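Long-range contacts in TRAP dicarboxylate transporter, DctP subunit (Anaerococcus prevoti, PDB 4N91), which binds D-glucuronate in its alpha and beta forms and probably serves as the extracytoplasmic solute-binding subunit of a TRAP transporter: residues R154-K159 with D235-V240; N215-L220 with K283-A288; C229-Y234 with G292-Y297. One frame throughout, in Å; residues are numbered along the deposited sequence.

Interaction 1: R154-K159 with D235-V240. With BDP (beta-D-glucopyranuronic acid), chain C.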
loop_
_atom_site.group_PDB
_atom_site.type_symbol
_atom_site.label_atom_id
_atom_site.label_comp_id
_atom_site.label_asym_id
_atom_site.label_seq_id
_atom_site.Cartn_x
_atom_site.Cartn_y
_atom_site.Cartn_z
ATOM N N ARG A 154 1.992 -8.452 -2.632
ATOM C CA ARG A 154 0.679 -8.999 -2.355
ATOM C C ARG A 154 0.505 -10.336 -3.049
ATOM O O ARG A 154 0.797 -10.479 -4.238
ATOM C CB ARG A 154 -0.411 -8.026 -2.801
ATOM C CG ARG A 154 -0.291 -6.686 -2.085
ATOM C CD ARG A 154 -1.288 -5.707 -2.516
ATOM N NE ARG A 154 -2.661 -5.982 -2.081
ATOM C CZ ARG A 154 -3.229 -5.465 -1.001
ATOM N NH1 ARG A 154 -2.539 -4.676 -0.178
ATOM N NH2 ARG A 154 -4.501 -5.742 -0.741
ATOM N N SER A 155 0.049 -11.318 -2.287
ATOM C CA SER A 155 -0.215 -12.654 -2.772
ATOM C C SER A 155 -1.547 -13.153 -2.222
ATOM O O SER A 155 -1.969 -12.702 -1.160
ATOM C CB SER A 155 0.859 -13.597 -2.258
ATOM O OG SER A 155 2.089 -13.389 -2.926
ATOM N N PHE A 156 -2.137 -14.155 -2.885
ATOM C CA PHE A 156 -3.425 -14.716 -2.468
ATOM C C PHE A 156 -3.330 -15.596 -1.232
ATOM O O PHE A 156 -2.408 -16.409 -1.087
ATOM C CB PHE A 156 -4.037 -15.509 -3.627
ATOM C CG PHE A 156 -4.449 -14.640 -4.775
ATOM C CD1 PHE A 156 -5.488 -13.759 -4.634
ATOM C CD2 PHE A 156 -3.777 -14.691 -5.998
ATOM C CE1 PHE A 156 -5.850 -12.918 -5.677
ATOM C CE2 PHE A 156 -4.143 -13.870 -7.027
ATOM C CZ PHE A 156 -5.169 -12.978 -6.872
ATOM N N TYR A 157 -4.321 -15.478 -0.365
ATOM C CA TYR A 157 -4.501 -16.456 0.704
ATOM C C TYR A 157 -5.982 -16.785 0.810
ATOM O O TYR A 157 -6.857 -15.952 0.572
ATOM C CB TYR A 157 -3.939 -15.983 2.045
ATOM C CG TYR A 157 -4.314 -14.579 2.510
ATOM C CD1 TYR A 157 -3.559 -13.478 2.130
ATOM C CD2 TYR A 157 -5.405 -14.361 3.349
ATOM C CE1 TYR A 157 -3.864 -12.203 2.583
ATOM C CE2 TYR A 157 -5.729 -13.099 3.790
ATOM C CZ TYR A 157 -4.947 -12.018 3.413
ATOM O OH TYR A 157 -5.234 -10.748 3.865
ATOM N N THR A 158 -6.253 -18.042 1.140
ATOM C CA THR A 158 -7.587 -18.558 1.125
ATOM C C THR A 158 -7.821 -19.494 2.312
ATOM O O THR A 158 -6.887 -19.984 2.936
ATOM C CB THR A 158 -7.803 -19.362 -0.160
ATOM O OG1 THR A 158 -6.737 -20.311 -0.270
ATOM C CG2 THR A 158 -7.789 -18.465 -1.404
ATOM N N LYS A 159 -9.097 -19.729 2.596
ATOM C CA LYS A 159 -9.518 -20.590 3.690
ATOM C C LYS A 159 -9.577 -22.064 3.340
ATOM O O LYS A 159 -9.031 -22.899 4.069
ATOM C CB LYS A 159 -10.908 -20.121 4.160
ATOM C CG LYS A 159 -11.491 -20.950 5.292
ATOM C CD LYS A 159 -12.711 -20.249 5.868
ATOM C CE LYS A 159 -13.254 -20.968 7.089
ATOM N NZ LYS A 159 -13.695 -22.324 6.716
ATOM N N ASP A 235 2.055 -15.899 -5.285
ATOM C CA ASP A 235 1.966 -15.501 -6.678
ATOM C C ASP A 235 2.563 -14.100 -6.876
ATOM O O ASP A 235 2.943 -13.740 -7.987
ATOM C CB ASP A 235 0.538 -15.568 -7.179
ATOM C CG ASP A 235 -0.345 -14.519 -6.560
ATOM O OD1 ASP A 235 -0.481 -14.552 -5.326
ATOM O OD2 ASP A 235 -0.905 -13.670 -7.302
HETATM N N MSE A 236 2.626 -13.324 -5.789
HETATM C CA MSE A 236 3.273 -11.997 -5.752
HETATM C C MSE A 236 2.868 -11.085 -6.929
HETATM O O MSE A 236 3.717 -10.539 -7.670
HETATM C CB MSE A 236 4.798 -12.173 -5.660
HETATM C CG MSE A 236 5.230 -12.851 -4.369
HETATM SE SE MSE A 236 7.125 -13.306 -4.332
HETATM C CE MSE A 236 7.802 -11.485 -4.233
ATOM N N HIS A 237 1.564 -10.869 -7.063
ATOM C CA HIS A 237 1.030 -10.189 -8.236
ATOM C C HIS A 237 1.291 -8.702 -8.259
ATOM O O HIS A 237 1.340 -8.108 -9.338
ATOM C CB HIS A 237 -0.464 -10.450 -8.427
ATOM C CG HIS A 237 -1.279 -10.338 -7.179
ATOM N ND1 HIS A 237 -1.694 -11.447 -6.481
ATOM C CD2 HIS A 237 -1.796 -9.271 -6.527
ATOM C CE1 HIS A 237 -2.406 -11.074 -5.439
ATOM N NE2 HIS A 237 -2.489 -9.761 -5.443
ATOM N N GLN A 238 1.464 -8.091 -7.095
ATOM C CA GLN A 238 1.728 -6.653 -7.034
ATOM C C GLN A 238 2.682 -6.307 -5.914
ATOM O O GLN A 238 2.782 -7.037 -4.897
ATOM C CB GLN A 238 0.466 -5.836 -6.810
ATOM C CG GLN A 238 -0.553 -5.877 -7.914
ATOM C CD GLN A 238 -1.881 -5.356 -7.417
ATOM O OE1 GLN A 238 -2.471 -5.875 -6.431
ATOM N NE2 GLN A 238 -2.353 -4.314 -8.051
HETATM N N MSE A 239 3.385 -5.188 -6.111
HETATM C CA MSE A 239 4.137 -4.527 -5.056
HETATM C C MSE A 239 3.566 -3.126 -4.980
HETATM O O MSE A 239 3.895 -2.264 -5.797
HETATM C CB MSE A 239 5.636 -4.501 -5.324
HETATM C CG MSE A 239 6.178 -5.858 -5.539
HETATM SE SE MSE A 239 8.109 -5.805 -5.751
HETATM C CE MSE A 239 8.581 -6.080 -3.846
ATOM N N VAL A 240 2.685 -2.915 -4.010
ATOM C CA VAL A 240 1.867 -1.699 -3.991
ATOM C C VAL A 240 2.350 -0.798 -2.871
ATOM O O VAL A 240 2.240 -1.142 -1.688
ATOM C CB VAL A 240 0.361 -2.002 -3.788
ATOM C CG1 VAL A 240 -0.448 -0.710 -3.853
ATOM C CG2 VAL A 240 -0.143 -3.004 -4.843
HETATM C C1 BDP C . -1.710 -3.292 3.489
HETATM C C2 BDP C . -1.396 -1.890 3.231
HETATM C C3 BDP C . -2.516 -1.010 3.707
HETATM C C4 BDP C . -3.747 -1.340 3.057
HETATM C C5 BDP C . -4.038 -2.776 3.262
HETATM C C6 BDP C . -5.278 -3.237 2.454
HETATM O O2 BDP C . -0.306 -1.639 4.204
HETATM O O3 BDP C . -2.175 0.397 3.479
HETATM O O4 BDP C . -4.785 -0.587 3.428
HETATM O O5 BDP C . -2.918 -3.607 2.797
HETATM O O6A BDP C . -6.327 -2.594 2.674
HETATM O O1 BDP C . -0.731 -4.076 2.761
HETATM O O6B BDP C . -5.225 -4.322 1.832
#

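Interaction 2: N215-L220 with K283-A288. With BDP (beta-D-glucopyranuronic acid), chain C.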
loop_
_atom_site.group_PDB
_atom_site.type_symbol
_atom_site.label_atom_id
_atom_site.label_comp_id
_atom_site.label_asym_id
_atom_site.label_seq_id
_atom_site.Cartn_x
_atom_site.Cartn_y
_atom_site.Cartn_z
ATOM N N ASN A 215 -2.591 -10.071 0.061
ATOM C CA ASN A 215 -1.836 -9.079 0.778
ATOM C C ASN A 215 -0.454 -9.603 1.086
ATOM O O ASN A 215 -0.110 -10.728 0.744
ATOM C CB ASN A 215 -2.532 -8.729 2.101
ATOM C CG ASN A 215 -2.444 -7.260 2.404
ATOM O OD1 ASN A 215 -1.357 -6.675 2.370
ATOM N ND2 ASN A 215 -3.597 -6.633 2.656
ATOM N N ASN A 216 0.317 -8.779 1.777
ATOM C CA ASN A 216 1.560 -9.224 2.349
ATOM C C ASN A 216 1.326 -10.094 3.589
ATOM O O ASN A 216 0.196 -10.283 4.041
ATOM C CB ASN A 216 2.460 -8.034 2.664
ATOM C CG ASN A 216 1.853 -7.082 3.680
ATOM O OD1 ASN A 216 1.373 -7.496 4.762
ATOM N ND2 ASN A 216 1.818 -5.800 3.326
ATOM N N GLU A 217 2.404 -10.616 4.153
ATOM C CA GLU A 217 2.312 -11.558 5.255
ATOM C C GLU A 217 1.836 -10.964 6.578
ATOM O O GLU A 217 1.337 -11.693 7.424
ATOM C CB GLU A 217 3.647 -12.250 5.460
ATOM C CG GLU A 217 4.159 -12.960 4.211
ATOM C CD GLU A 217 5.091 -12.124 3.334
ATOM O OE1 GLU A 217 4.929 -10.886 3.224
ATOM O OE2 GLU A 217 6.020 -12.743 2.744
HETATM N N MSE A 218 1.981 -9.654 6.739
HETATM C CA MSE A 218 1.603 -8.998 7.983
HETATM C C MSE A 218 0.096 -9.049 8.213
HETATM O O MSE A 218 -0.373 -9.008 9.347
HETATM C CB MSE A 218 2.135 -7.563 8.016
HETATM C CG MSE A 218 3.577 -7.459 8.434
HETATM SE SE MSE A 218 3.640 -7.700 10.328
HETATM C CE MSE A 218 3.464 -5.914 11.079
ATOM N N SER A 219 -0.676 -9.161 7.139
ATOM C CA SER A 219 -2.121 -9.326 7.262
ATOM C C SER A 219 -2.462 -10.583 8.025
ATOM O O SER A 219 -3.488 -10.632 8.693
ATOM C CB SER A 219 -2.793 -9.418 5.882
ATOM O OG SER A 219 -2.908 -8.121 5.296
ATOM N N LEU A 220 -1.661 -11.630 7.861
ATOM C CA LEU A 220 -1.973 -12.910 8.467
ATOM C C LEU A 220 -1.875 -12.846 9.985
ATOM O O LEU A 220 -2.615 -13.512 10.685
ATOM C CB LEU A 220 -0.995 -13.987 7.994
ATOM C CG LEU A 220 -1.003 -14.303 6.499
ATOM C CD1 LEU A 220 0.142 -15.230 6.128
ATOM C CD2 LEU A 220 -2.342 -14.921 6.123
ATOM N N LYS A 283 9.413 -11.618 11.112
ATOM C CA LYS A 283 8.691 -12.132 12.264
ATOM C C LYS A 283 7.291 -12.614 11.882
ATOM O O LYS A 283 6.772 -13.572 12.473
ATOM C CB LYS A 283 8.601 -11.072 13.367
ATOM C CG LYS A 283 9.970 -10.667 13.918
ATOM C CD LYS A 283 9.854 -9.973 15.264
ATOM C CE LYS A 283 11.170 -9.317 15.686
ATOM N NZ LYS A 283 10.908 -8.000 16.358
ATOM N N ALA A 284 6.662 -11.940 10.919
ATOM C CA ALA A 284 5.319 -12.320 10.500
ATOM C C ALA A 284 5.344 -13.696 9.842
ATOM O O ALA A 284 4.478 -14.548 10.098
ATOM C CB ALA A 284 4.745 -11.293 9.565
ATOM N N LYS A 285 6.342 -13.940 9.015
ATOM C CA LYS A 285 6.415 -15.237 8.344
ATOM C C LYS A 285 6.534 -16.355 9.384
ATOM O O LYS A 285 5.905 -17.396 9.246
ATOM C CB LYS A 285 7.593 -15.309 7.384
ATOM C CG LYS A 285 7.478 -14.404 6.171
ATOM C CD LYS A 285 8.731 -14.546 5.325
ATOM C CE LYS A 285 8.959 -13.350 4.454
ATOM N NZ LYS A 285 10.250 -13.498 3.732
ATOM N N GLU A 286 7.336 -16.128 10.422
ATOM C CA GLU A 286 7.563 -17.143 11.444
ATOM C C GLU A 286 6.299 -17.374 12.276
ATOM O O GLU A 286 5.901 -18.521 12.540
ATOM C CB GLU A 286 8.742 -16.733 12.328
ATOM C CG GLU A 286 8.819 -17.472 13.670
ATOM C CD GLU A 286 9.068 -18.959 13.513
ATOM O OE1 GLU A 286 9.449 -19.384 12.399
ATOM O OE2 GLU A 286 8.883 -19.705 14.504
ATOM N N LYS A 287 5.661 -16.288 12.688
ATOM C CA LYS A 287 4.454 -16.371 13.485
ATOM C C LYS A 287 3.322 -17.041 12.680
ATOM O O LYS A 287 2.575 -17.865 13.213
ATOM C CB LYS A 287 4.056 -14.981 13.975
ATOM C CG LYS A 287 2.686 -14.890 14.627
ATOM C CD LYS A 287 2.683 -15.336 16.083
ATOM C CE LYS A 287 1.253 -15.389 16.637
ATOM N NZ LYS A 287 0.418 -14.221 16.203
ATOM N N ALA A 288 3.220 -16.714 11.393
ATOM C CA ALA A 288 2.229 -17.372 10.526
ATOM C C ALA A 288 2.459 -18.887 10.484
ATOM O O ALA A 288 1.525 -19.684 10.617
ATOM C CB ALA A 288 2.275 -16.785 9.125
HETATM C C1 BDP C . -1.710 -3.292 3.489
HETATM C C2 BDP C . -1.396 -1.890 3.231
HETATM C C3 BDP C . -2.516 -1.010 3.707
HETATM C C4 BDP C . -3.747 -1.340 3.057
HETATM C C5 BDP C . -4.038 -2.776 3.262
HETATM C C6 BDP C . -5.278 -3.237 2.454
HETATM O O2 BDP C . -0.306 -1.639 4.204
HETATM O O3 BDP C . -2.175 0.397 3.479
HETATM O O4 BDP C . -4.785 -0.587 3.428
HETATM O O5 BDP C . -2.918 -3.607 2.797
HETATM O O6A BDP C . -6.327 -2.594 2.674
HETATM O O1 BDP C . -0.731 -4.076 2.761
HETATM O O6B BDP C . -5.225 -4.322 1.832
#

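Interaction 3: C229-Y234 with G292-Y297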
loop_
_atom_site.group_PDB
_atom_site.type_symbol
_atom_site.label_atom_id
_atom_site.label_comp_id
_atom_site.label_asym_id
_atom_site.label_seq_id
_atom_site.Cartn_x
_atom_site.Cartn_y
_atom_site.Cartn_z
ATOM N N CYS A 229 -7.433 -18.099 7.365
ATOM C CA CYS A 229 -6.829 -18.529 6.104
ATOM C C CYS A 229 -5.480 -19.150 6.291
ATOM O O CYS A 229 -4.528 -18.472 6.686
ATOM C CB CYS A 229 -6.662 -17.368 5.123
ATOM S SG CYS A 229 -8.258 -16.683 4.595
ATOM N N LYS A 230 -5.374 -20.450 6.008
ATOM C CA LYS A 230 -4.118 -21.131 6.240
ATOM C C LYS A 230 -3.357 -21.494 4.973
ATOM O O LYS A 230 -2.365 -22.208 5.051
ATOM C CB LYS A 230 -4.323 -22.416 7.050
ATOM C CG LYS A 230 -5.181 -22.300 8.297
ATOM C CD LYS A 230 -4.439 -21.636 9.423
ATOM C CE LYS A 230 -5.231 -21.822 10.732
ATOM N NZ LYS A 230 -4.799 -20.846 11.727
ATOM N N TYR A 231 -3.854 -21.070 3.810
ATOM C CA TYR A 231 -3.131 -21.295 2.559
ATOM C C TYR A 231 -2.684 -19.946 1.997
ATOM O O TYR A 231 -3.512 -19.154 1.549
ATOM C CB TYR A 231 -3.996 -21.998 1.521
ATOM C CG TYR A 231 -4.515 -23.353 1.950
ATOM C CD1 TYR A 231 -3.674 -24.462 2.008
ATOM C CD2 TYR A 231 -5.839 -23.529 2.279
ATOM C CE1 TYR A 231 -4.160 -25.692 2.394
ATOM C CE2 TYR A 231 -6.326 -24.764 2.681
ATOM C CZ TYR A 231 -5.484 -25.830 2.748
ATOM O OH TYR A 231 -6.001 -27.070 3.107
ATOM N N TYR A 232 -1.382 -19.703 2.017
ATOM C CA TYR A 232 -0.829 -18.458 1.503
ATOM C C TYR A 232 0.078 -18.807 0.348
ATOM O O TYR A 232 1.090 -19.482 0.532
ATOM C CB TYR A 232 -0.081 -17.694 2.589
ATOM C CG TYR A 232 0.410 -16.306 2.180
ATOM C CD1 TYR A 232 1.555 -16.141 1.436
ATOM C CD2 TYR A 232 -0.265 -15.166 2.574
ATOM C CE1 TYR A 232 2.022 -14.885 1.080
ATOM C CE2 TYR A 232 0.185 -13.893 2.198
ATOM C CZ TYR A 232 1.347 -13.775 1.455
ATOM O OH TYR A 232 1.806 -12.548 1.086
ATOM N N SER A 233 -0.294 -18.342 -0.840
ATOM C CA SER A 233 0.338 -18.753 -2.081
ATOM C C SER A 233 1.068 -17.585 -2.773
ATOM O O SER A 233 0.435 -16.652 -3.238
ATOM C CB SER A 233 -0.719 -19.339 -3.014
ATOM O OG SER A 233 -0.151 -19.736 -4.254
ATOM N N TYR A 234 2.392 -17.670 -2.850
ATOM C CA TYR A 234 3.233 -16.573 -3.283
ATOM C C TYR A 234 3.206 -16.316 -4.787
ATOM O O TYR A 234 4.219 -16.496 -5.485
ATOM C CB TYR A 234 4.664 -16.829 -2.830
ATOM C CG TYR A 234 4.998 -16.466 -1.386
ATOM C CD1 TYR A 234 5.187 -15.142 -1.017
ATOM C CD2 TYR A 234 5.176 -17.430 -0.412
ATOM C CE1 TYR A 234 5.520 -14.792 0.258
ATOM C CE2 TYR A 234 5.500 -17.078 0.893
ATOM C CZ TYR A 234 5.690 -15.749 1.208
ATOM O OH TYR A 234 6.052 -15.391 2.473
ATOM N N GLY A 292 -0.041 -22.140 11.932
ATOM C CA GLY A 292 -0.542 -23.190 11.063
ATOM C C GLY A 292 -0.696 -22.793 9.607
ATOM O O GLY A 292 -1.253 -23.542 8.807
ATOM N N VAL A 293 -0.207 -21.616 9.231
ATOM C CA VAL A 293 -0.306 -21.242 7.831
ATOM C C VAL A 293 0.686 -22.045 7.015
ATOM O O VAL A 293 1.860 -22.196 7.378
ATOM C CB VAL A 293 -0.071 -19.730 7.625
ATOM C CG1 VAL A 293 -0.040 -19.369 6.140
ATOM C CG2 VAL A 293 -1.118 -18.927 8.362
ATOM N N GLU A 294 0.204 -22.556 5.899
ATOM C CA GLU A 294 1.044 -23.210 4.924
ATOM C C GLU A 294 1.375 -22.282 3.780
ATOM O O GLU A 294 0.488 -21.707 3.131
ATOM C CB GLU A 294 0.367 -24.478 4.413
ATOM C CG GLU A 294 1.159 -25.181 3.300
ATOM C CD GLU A 294 0.447 -26.396 2.779
ATOM O OE1 GLU A 294 -0.506 -26.841 3.449
ATOM O OE2 GLU A 294 0.842 -26.912 1.710
ATOM N N PHE A 295 2.667 -22.105 3.532
ATOM C CA PHE A 295 3.109 -21.277 2.433
ATOM C C PHE A 295 3.304 -22.139 1.189
ATOM O O PHE A 295 3.890 -23.219 1.243
ATOM C CB PHE A 295 4.381 -20.508 2.818
ATOM C CG PHE A 295 4.145 -19.462 3.864
ATOM C CD1 PHE A 295 3.581 -18.255 3.513
ATOM C CD2 PHE A 295 4.474 -19.680 5.185
ATOM C CE1 PHE A 295 3.344 -17.282 4.444
ATOM C CE2 PHE A 295 4.221 -18.719 6.143
ATOM C CZ PHE A 295 3.654 -17.503 5.772
ATOM N N ILE A 296 2.736 -21.674 0.092
ATOM C CA ILE A 296 2.844 -22.312 -1.207
ATOM C C ILE A 296 3.618 -21.410 -2.166
ATOM O O ILE A 296 3.521 -20.178 -2.079
ATOM C CB ILE A 296 1.434 -22.598 -1.765
ATOM C CG1 ILE A 296 0.687 -23.540 -0.811
ATOM C CG2 ILE A 296 1.521 -23.185 -3.161
ATOM C CD1 ILE A 296 -0.785 -23.648 -1.116
ATOM N N TYR A 297 4.415 -22.033 -3.049
ATOM C CA TYR A 297 5.261 -21.304 -3.998
ATOM C C TYR A 297 4.884 -21.689 -5.410
ATOM O O TYR A 297 5.546 -22.533 -6.032
ATOM C CB TYR A 297 6.745 -21.603 -3.704
ATOM C CG TYR A 297 7.085 -21.282 -2.271
ATOM C CD1 TYR A 297 7.482 -20.015 -1.908
ATOM C CD2 TYR A 297 6.938 -22.232 -1.273
ATOM C CE1 TYR A 297 7.763 -19.709 -0.582
ATOM C CE2 TYR A 297 7.215 -21.929 0.056
ATOM C CZ TYR A 297 7.619 -20.655 0.384
ATOM O OH TYR A 297 7.885 -20.346 1.704
#

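Interaction 1: R154-K159 with D235-V240
The backbone O of Arg154 sits 3.4 Å above the plane of the His237 imidazole, over its centre. The same imidazole leans on Phe156: His237 CE1 stands 3.6 Å above the phenyl plane, again over the centre, with the two rings tilted 41° to each other. His237 reaches this place with CG between its own backbone N and carbonyl carbon (chi1 45°).

Only part of the bonding between the two strands, which run roughly antiparallel here, is backbone to backbone. Arg154 N gives a straight bond to Gln238 O (2.8 Å, 165°), while His237 N reaches Arg154 O weakly. Around Met236, whose phi is positive, side chains supply the acceptors. Asp235 OD1 takes Phe156 N at 3.0 Å, nearly in line with its own C-O bond, and Ser155 OG takes Met236 N at 2.9 Å. The carboxylate of Asp235 also lies against Phe156, and its OD2 accepts a very short bond from His237 ND1.

Arg154 then runs past Val240 CG2 to the sugar. Its NH2 donates to O6B of the beta-D-glucuronate at 3.0 Å and its NH1 to the ring oxygen O5 at 3.2 Å. Glu214 forms a salt bridge with Arg154 NE and also bonds His237 NE2. A carboxylate at each nitrogen may favour protonated His237, though the charge is not seen, and the shared Glu214 probably helps hold the arginine toward the uronate carboxylate.

Interaction 2: N215-L220 with K283-A288
Glu217 reaches from the turn after the ligand-binding asparagines onto Ala284 and Lys285 of helix 256-290. Its CB points at that helix and comes within 4.4 Å of Ala284 CB. CG then passes 4.1 Å from Lys285 CG, a methylene-to-methylene touch. A bend at the next bond (chi2 93°) sets CD off the extended path, and the carboxylate follows. Its OE2 meets the lysine's aliphatic part, 3.5 Å from Lys285 CE. The polar partner of OE2 is the hydroxyl of Tyr234; Lys285, its ammonium beyond salt-bridge distance, may still steady the carboxylate's charge.

The rest of the interface is apolar and small. Leu220 CD1 rests 4.0 Å from Ala288 CB, one turn on from Ala284. Met218 turns its CB away from the helix, yet in the modelled conformer, one of two, its chain curls back to bring SE near Ala284 CB. The small alanine side chains are consistent with the close approach, with Met218 and Ala284 CA atoms 5.6 Å apart.

At the other end of 215-220 the sugar is held. Asn215 ND2 donates to O5 of the beta-D-glucuronate at 3.1 Å, and Asn215 OD1 takes Asn216 N in its carbonyl plane, on a lone pair. Asn215 OD1 also lies 2.7 Å from the anomeric O1 of the beta-D-glucuronate. Asn216 OD1 makes a weak capping bond to Met218 N.

The 215-220 segment carries the chain from strand 212-215 into the short helix 218-221. It is backed by helix 256-290, where Trp277, Ala280 and Val281 extend the same contact, and strand 154-158 flanks it through Tyr157.

Interaction 3: C229-Y234 with G292-Y297
Lys230 O accepts from Glu294 N at 2.7 Å, the first of four backbone bonds that zip these strands together in parallel. Tyr232 uses both its polar backbone atoms: N donates to Glu294 O almost straight (3.0 Å, 178°), and O receives Ile296 N at 2.8 Å. Tyr234 N closes the ladder on Ile296 O. Tyr231 and Ser233, between them, turn their backbone bonds to Thr158 and Phe156 of the next strand. One buried acceptor is left out: Cys229 O has no polar partner and meets Val293 CG2.

Some side-chain polar ends find partners beyond the pair. Lys230 NZ bonds Gly226 O and Met291 O, the latter just before Gly292, which leaves helix 256-290 with a positive phi in a Schellman motif. Ser233 OG, in the modelled conformer, reaches Val163 O.

One face of the ladder carries an aromatic cluster. Tyr232 CG stands anti to its backbone N (chi1 -174°), and CD1 of the ring meets the edge of Phe295 at its CD1, 3.6 Å away. Tyr234 and Tyr297 run alongside each other in the same direction, nearly parallel (13°) but scarcely overlapping; Tyr234 CD2 is 3.5 Å from Tyr297 CE1. The chemistry is thus divided: backbone bonds fix the register, the rings pack mostly through carbon, and the hydroxyls of Tyr232 and Tyr234 pair with Asn215 O and Glu217 OE2, tying strand 231-238 to segment 215-220.

How the interactions relate
Interactions 1 and 3 share strand 231-238, in a mixed sheet ordered 212-215, 154-158, 231-238, 294-296. Phe156 O bonds Ser233 N at 2.9 Å, joining the two contacts, whose centres are 11 Å apart. On the other side of strand 154-158, Ser155 O meets Asn215 N at 3.0 Å and links interaction 1 to interaction 2. Both of these touch the glucuronate, through Arg154 and Asn215; Gln77, Asn38 and Arg175 add further bonds to it. Interaction 3 stands back, with the Tyr232 side chain about 9 Å from the sugar, and joins interaction 2 also by packing: Leu220 CD1 lies 3.6 Å from Tyr232 CD2.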